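Local coordinates for protein DNA polymerase beta (Leishmania infantum, PDB 4P4M) that extends the primer strand of DNA with deoxynucleoside triphosphates as a family X polymerase and probably acts in base excision repair, at residues C171-G176 / V224-S229; T217-H222 / I274-T279. All coordinates share one frame; numbering follows the deposited sequence. Where two conformers were deposited one is given.

Interaction 1. Residues C171-G176 / V224-S229; sequences CMEVLG and VEFLES
F226 leaves helix 219-229 with CG opposite its backbone N (chi1 -171°), which carries the ring across to V174 on helix 157-175. The helix backbone puts V174 CB over one face of that ring, and chi1 of 76°, with CG2 opposite the valine N and CG1 wedged between N and the carbonyl carbon, spreads both methyls across the same face. V174 CB stands 3.6 Å from the centroid of the F226 ring, only 11° off the normal, a CH-pi contact over the centre. The methyls reach to either side of F226 CG: V174 CG2 meets F226 CD1 at 3.6 Å, and V174 CG1 meets F226 CD2 at 3.7 Å. The two side chains run past each other in opposite directions, the valine laid over the ring face. E173 comes instead to the ring edge, where OE1 is in plane and 3.8 Å from F226 CZ, its carboxylate nearly perpendicular to the ring; this is one of two modelled conformers, so the edge contact is doubtful. K170, which also touches F226, forms a long, weak ion pair with E173 OE1 in that conformer. S229 OG donates to F226 O at 2.7 Å, a bond within the last turn of helix 219-229. Further in, L227 packs on Y166, L167 and K170, while V174 and L175 rest on F223. This surface contact is one of helix against helix, with the pair lying beside the beta-sheet in the nucleotidyltransferase-type palm of family X polymerases.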
loop_
_atom_site.group_PDB
_atom_site.type_symbol
_atom_site.label_atom_id
_atom_site.label_comp_id
_atom_site.label_asym_id
_atom_site.label_seq_id
_atom_site.Cartn_x
_atom_site.Cartn_y
_atom_site.Cartn_z
ATOM N N CYS A 171 -2.635 -15.925 -7.290
ATOM C CA CYS A 171 -1.287 -15.640 -7.776
ATOM C C CYS A 171 -0.650 -16.901 -8.398
ATOM O O CYS A 171 -0.145 -16.869 -9.527
ATOM C CB CYS A 171 -0.419 -15.069 -6.641
ATOM S SG CYS A 171 1.308 -14.649 -7.121
ATOM N N MET A 172 -0.691 -18.019 -7.677
ATOM C CA MET A 172 -0.149 -19.273 -8.216
ATOM C C MET A 172 -0.831 -19.681 -9.525
ATOM O O MET A 172 -0.164 -20.129 -10.471
ATOM C CB MET A 172 -0.256 -20.411 -7.190
ATOM C CG MET A 172 0.369 -21.743 -7.647
ATOM S SD MET A 172 2.174 -21.676 -7.885
ATOM C CE MET A 172 2.774 -21.508 -6.204
ATOM N N GLU A 173 -2.155 -19.525 -9.576
ATOM C CA GLU A 173 -2.939 -19.939 -10.742
ATOM C C GLU A 173 -2.573 -19.177 -12.007
ATOM O O GLU A 173 -2.375 -19.775 -13.063
ATOM C CB GLU A 173 -4.443 -19.785 -10.483
ATOM C CG GLU A 173 -5.041 -20.885 -9.649
ATOM C CD GLU A 173 -6.557 -20.798 -9.571
ATOM O OE1 GLU A 173 -7.137 -19.823 -10.102
ATOM O OE2 GLU A 173 -7.168 -21.714 -8.983
ATOM N N VAL A 174 -2.476 -17.852 -11.905
ATOM C CA VAL A 174 -2.279 -17.033 -13.105
ATOM C C VAL A 174 -0.822 -16.606 -13.355
ATOM O O VAL A 174 -0.420 -16.425 -14.511
ATOM C CB VAL A 174 -3.243 -15.807 -13.131
ATOM C CG1 VAL A 174 -2.773 -14.716 -12.161
ATOM C CG2 VAL A 174 -3.370 -15.247 -14.548
ATOM N N LEU A 175 -0.028 -16.473 -12.289
ATOM C CA LEU A 175 1.382 -16.067 -12.437
ATOM C C LEU A 175 2.396 -17.204 -12.270
ATOM O O LEU A 175 3.531 -17.104 -12.757
ATOM C CB LEU A 175 1.740 -14.918 -11.480
ATOM C CG LEU A 175 0.851 -13.674 -11.508
ATOM C CD1 LEU A 175 1.371 -12.620 -10.530
ATOM C CD2 LEU A 175 0.761 -13.093 -12.923
ATOM N N GLY A 176 2.009 -18.269 -11.572
ATOM C CA GLY A 176 2.875 -19.436 -11.421
ATOM C C GLY A 176 3.884 -19.348 -10.287
ATOM O O GLY A 176 3.898 -18.383 -9.528
ATOM N N VAL A 224 -4.122 -8.046 -11.735
ATOM C CA VAL A 224 -5.344 -7.272 -11.488
ATOM C C VAL A 224 -6.490 -7.693 -12.420
ATOM O O VAL A 224 -7.618 -7.909 -11.964
ATOM C CB VAL A 224 -5.071 -5.746 -11.585
ATOM C CG1 VAL A 224 -6.387 -4.956 -11.629
ATOM C CG2 VAL A 224 -4.212 -5.304 -10.389
ATOM N N GLU A 225 -6.203 -7.836 -13.713
ATOM C CA GLU A 225 -7.236 -8.271 -14.672
ATOM C C GLU A 225 -7.817 -9.636 -14.299
ATOM O O GLU A 225 -9.030 -9.867 -14.420
ATOM C CB GLU A 225 -6.669 -8.342 -16.095
ATOM C CG GLU A 225 -6.343 -6.990 -16.700
ATOM C CD GLU A 225 -5.603 -7.109 -18.026
ATOM O OE1 GLU A 225 -5.035 -8.190 -18.307
ATOM O OE2 GLU A 225 -5.587 -6.118 -18.784
ATOM N N PHE A 226 -6.951 -10.542 -13.849
ATOM C CA PHE A 226 -7.390 -11.879 -13.437
ATOM C C PHE A 226 -8.362 -11.788 -12.247
ATOM O O PHE A 226 -9.435 -12.406 -12.262
ATOM C CB PHE A 226 -6.172 -12.763 -13.106
ATOM C CG PHE A 226 -6.511 -14.220 -12.880
ATOM C CD1 PHE A 226 -6.883 -15.033 -13.945
ATOM C CD2 PHE A 226 -6.432 -14.780 -11.611
ATOM C CE1 PHE A 226 -7.203 -16.367 -13.740
ATOM C CE2 PHE A 226 -6.737 -16.115 -11.400
ATOM C CZ PHE A 226 -7.120 -16.907 -12.469
ATOM N N LEU A 227 -7.989 -11.011 -11.227
ATOM C CA LEU A 227 -8.847 -10.812 -10.051
ATOM C C LEU A 227 -10.167 -10.120 -10.408
ATOM O O LEU A 227 -11.196 -10.371 -9.784
ATOM C CB LEU A 227 -8.113 -10.014 -8.968
ATOM C CG LEU A 227 -6.861 -10.677 -8.373
ATOM C CD1 LEU A 227 -6.120 -9.696 -7.468
ATOM C CD2 LEU A 227 -7.229 -11.949 -7.593
ATOM N N GLU A 228 -10.135 -9.244 -11.402
ATOM C CA GLU A 228 -11.371 -8.607 -11.872
ATOM C C GLU A 228 -12.304 -9.611 -12.574
ATOM O O GLU A 228 -13.525 -9.562 -12.391
ATOM C CB GLU A 228 -11.040 -7.403 -12.771
ATOM C CG GLU A 228 -10.480 -6.216 -11.970
ATOM C CD GLU A 228 -9.880 -5.122 -12.834
ATOM O OE1 GLU A 228 -9.604 -5.373 -14.028
ATOM O OE2 GLU A 228 -9.664 -4.011 -12.305
ATOM N N SER A 229 -11.730 -10.525 -13.358
ATOM C CA SER A 229 -12.544 -11.530 -14.063
ATOM C C SER A 229 -13.232 -12.484 -13.085
ATOM O O SER A 229 -14.297 -13.036 -13.382
ATOM C CB SER A 229 -11.711 -12.314 -15.095
ATOM O OG SER A 229 -10.787 -13.199 -14.476
#

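Interaction 2. Residues T217-H222 / I274-T279; sequences TGVLGH and IRLIET. With nucleotides of chain C.
V219 and L220, in the first turn of helix 219-229, pack on strand 270-277 through L276 and I274. V219 CG1 lies 3.7 Å from L276 CD2, the side chains meeting at a slant. One residue on, L220 holds CG opposite its backbone N (chi1 -179°), which extends it toward the strand and puts L220 CD1 3.7 Å from I274 CG2. L220 CB touches L276 CD2 more loosely, at 4.3 Å. All four side chains are buried. Strand alternation divides the work: I274 and L276 face the helix, while R275 points away from it, as expected of a palm sheet with helices on one side and DNA on the other. There, in the conformer given, the R275 guanidinium presents a face to the sugar of DC4 of chain C, with NH2 3.6 Å from C5' of that nucleotide. E312 is a salt-bridge partner of R275 NH2 in this conformer. The strand is held by backbone bonds to Y244 and L242 along one edge and to A199 and L201 along the other. G218, with positive phi, is the N-cap residue right before the helix; before it, T217 OG1 bonds V214 O, and V214 packs on both V219 and L276.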
loop_
_atom_site.group_PDB
_atom_site.type_symbol
_atom_site.label_atom_id
_atom_site.label_comp_id
_atom_site.label_asym_id
_atom_site.label_seq_id
_atom_site.Cartn_x
_atom_site.Cartn_y
_atom_site.Cartn_z
ATOM N N THR A 217 7.186 -5.593 -17.265
ATOM C CA THR A 217 6.544 -6.766 -17.865
ATOM C C THR A 217 5.004 -6.673 -17.900
ATOM O O THR A 217 4.345 -7.506 -18.529
ATOM C CB THR A 217 6.924 -8.075 -17.116
ATOM O OG1 THR A 217 6.350 -8.068 -15.796
ATOM C CG2 THR A 217 8.433 -8.235 -17.014
ATOM N N GLY A 218 4.438 -5.674 -17.225
ATOM C CA GLY A 218 2.990 -5.532 -17.120
ATOM C C GLY A 218 2.341 -6.544 -16.175
ATOM O O GLY A 218 1.121 -6.727 -16.179
ATOM N N VAL A 219 3.146 -7.207 -15.353
ATOM C CA VAL A 219 2.620 -8.289 -14.512
ATOM C C VAL A 219 1.565 -7.836 -13.484
ATOM O O VAL A 219 0.592 -8.553 -13.227
ATOM C CB VAL A 219 3.748 -9.132 -13.830
ATOM C CG1 VAL A 219 4.532 -8.296 -12.839
ATOM C CG2 VAL A 219 3.148 -10.357 -13.133
ATOM N N LEU A 220 1.736 -6.658 -12.890
ATOM C CA LEU A 220 0.737 -6.215 -11.909
ATOM C C LEU A 220 -0.634 -6.098 -12.584
ATOM O O LEU A 220 -1.663 -6.520 -12.039
ATOM C CB LEU A 220 1.144 -4.887 -11.257
ATOM C CG LEU A 220 0.147 -4.366 -10.199
ATOM C CD1 LEU A 220 -0.075 -5.419 -9.100
ATOM C CD2 LEU A 220 0.628 -3.044 -9.600
ATOM N N GLY A 221 -0.637 -5.526 -13.782
ATOM C CA GLY A 221 -1.857 -5.349 -14.546
ATOM C C GLY A 221 -2.494 -6.673 -14.940
ATOM O O GLY A 221 -3.716 -6.793 -14.943
ATOM N N HIS A 222 -1.671 -7.666 -15.275
ATOM C CA HIS A 222 -2.181 -9.002 -15.581
ATOM C C HIS A 222 -2.845 -9.655 -14.365
ATOM O O HIS A 222 -3.896 -10.303 -14.491
ATOM C CB HIS A 222 -1.057 -9.913 -16.107
ATOM C CG HIS A 222 -0.478 -9.466 -17.416
ATOM N ND1 HIS A 222 -1.230 -8.851 -18.392
ATOM C CD2 HIS A 222 0.783 -9.550 -17.905
ATOM C CE1 HIS A 222 -0.457 -8.572 -19.430
ATOM N NE2 HIS A 222 0.765 -8.987 -19.161
ATOM N N ILE A 274 -2.010 -3.365 -3.490
ATOM C CA ILE A 274 -0.978 -4.320 -3.927
ATOM C C ILE A 274 0.263 -3.558 -4.419
ATOM O O ILE A 274 0.131 -2.652 -5.237
ATOM C CB ILE A 274 -1.508 -5.243 -5.066
ATOM C CG1 ILE A 274 -2.843 -5.892 -4.668
ATOM C CG2 ILE A 274 -0.444 -6.298 -5.476
ATOM C CD1 ILE A 274 -3.603 -6.571 -5.827
ATOM N N ARG A 275 1.449 -3.885 -3.887
ATOM C CA ARG A 275 2.689 -3.252 -4.355
ATOM C C ARG A 275 3.595 -4.310 -4.982
ATOM O O ARG A 275 3.844 -5.363 -4.392
ATOM C CB ARG A 275 3.446 -2.517 -3.225
ATOM C CG ARG A 275 2.889 -1.136 -2.787
ATOM C CD ARG A 275 3.228 0.026 -3.754
ATOM N NE ARG A 275 4.663 0.174 -4.024
ATOM C CZ ARG A 275 5.412 1.174 -3.558
ATOM N NH1 ARG A 275 4.849 2.114 -2.817
ATOM N NH2 ARG A 275 6.717 1.242 -3.839
ATOM N N LEU A 276 4.077 -4.025 -6.192
ATOM C CA LEU A 276 4.987 -4.926 -6.905
ATOM C C LEU A 276 6.437 -4.520 -6.588
ATOM O O LEU A 276 6.810 -3.361 -6.785
ATOM C CB LEU A 276 4.739 -4.832 -8.424
ATOM C CG LEU A 276 5.680 -5.632 -9.343
ATOM C CD1 LEU A 276 5.622 -7.155 -9.094
ATOM C CD2 LEU A 276 5.397 -5.313 -10.844
ATOM N N ILE A 277 7.236 -5.466 -6.093
ATOM C CA ILE A 277 8.560 -5.161 -5.516
ATOM C C ILE A 277 9.618 -6.117 -6.075
ATOM O O ILE A 277 9.353 -7.313 -6.205
ATOM C CB ILE A 277 8.529 -5.311 -3.962
ATOM C CG1 ILE A 277 7.562 -4.303 -3.319
ATOM C CG2 ILE A 277 9.956 -5.186 -3.344
ATOM C CD1 ILE A 277 7.959 -2.826 -3.496
ATOM N N GLU A 278 10.800 -5.592 -6.424
ATOM C CA GLU A 278 11.903 -6.423 -6.928
ATOM C C GLU A 278 12.415 -7.378 -5.841
ATOM O O GLU A 278 12.453 -7.027 -4.659
ATOM C CB GLU A 278 13.080 -5.562 -7.429
ATOM C CG GLU A 278 12.786 -4.659 -8.654
ATOM C CD GLU A 278 12.827 -5.395 -10.002
ATOM O OE1 GLU A 278 13.366 -6.523 -10.079
ATOM O OE2 GLU A 278 12.326 -4.823 -10.997
ATOM N N THR A 279 12.857 -8.564 -6.249
ATOM C CA THR A 279 13.317 -9.578 -5.290
ATOM C C THR A 279 14.321 -9.062 -4.242
ATOM O O THR A 279 14.128 -9.267 -3.028
ATOM C CB THR A 279 13.907 -10.815 -6.008
ATOM O OG1 THR A 279 12.929 -11.351 -6.904
ATOM C CG2 THR A 279 14.300 -11.897 -4.985
ATOM P P DC C 4 8.181 5.513 -5.963
ATOM O OP1 DC C 4 8.776 4.329 -6.626
ATOM O OP2 DC C 4 8.585 6.878 -6.375
ATOM O "O5'" DC C 4 6.592 5.433 -6.110
ATOM C "C5'" DC C 4 5.874 4.288 -5.639
ATOM C "C4'" DC C 4 4.432 4.328 -6.114
ATOM O "O4'" DC C 4 3.717 5.318 -5.320
ATOM C "C3'" DC C 4 4.223 4.695 -7.582
ATOM O "O3'" DC C 4 3.176 3.835 -8.044
ATOM C "C2'" DC C 4 3.841 6.180 -7.528
ATOM C "C1'" DC C 4 3.179 6.323 -6.148
ATOM N N1 DC C 4 3.442 7.636 -5.452
ATOM C C2 DC C 4 2.365 8.298 -4.858
ATOM O O2 DC C 4 1.243 7.780 -4.939
ATOM N N3 DC C 4 2.572 9.484 -4.224
ATOM C C4 DC C 4 3.803 9.997 -4.166
ATOM N N4 DC C 4 3.949 11.168 -3.522
ATOM C C5 DC C 4 4.924 9.340 -4.770
ATOM C C6 DC C 4 4.707 8.167 -5.393
#

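Helix 219-229 serves both contacts, its first turn in interaction 2 and its last turns in interaction 1, and the two centres lie 12 Å apart. They touch directly where L175 CD2 meets V219 CG2 at 3.6 Å, so helix 157-175, helix 219-229 and strand 270-277 form continuous packing from the surface to the sheet. Along the chain the four segments alternate. Interaction 2 is nearer the catalytic side: the side chain of I274 is about 9 Å from those of D196 and D198, which bind magnesium, and about 12 Å from the bound dideoxythymidine triphosphate. Interaction 1 lies on the outer layer, its nearest atom about 10 Å from the DNA.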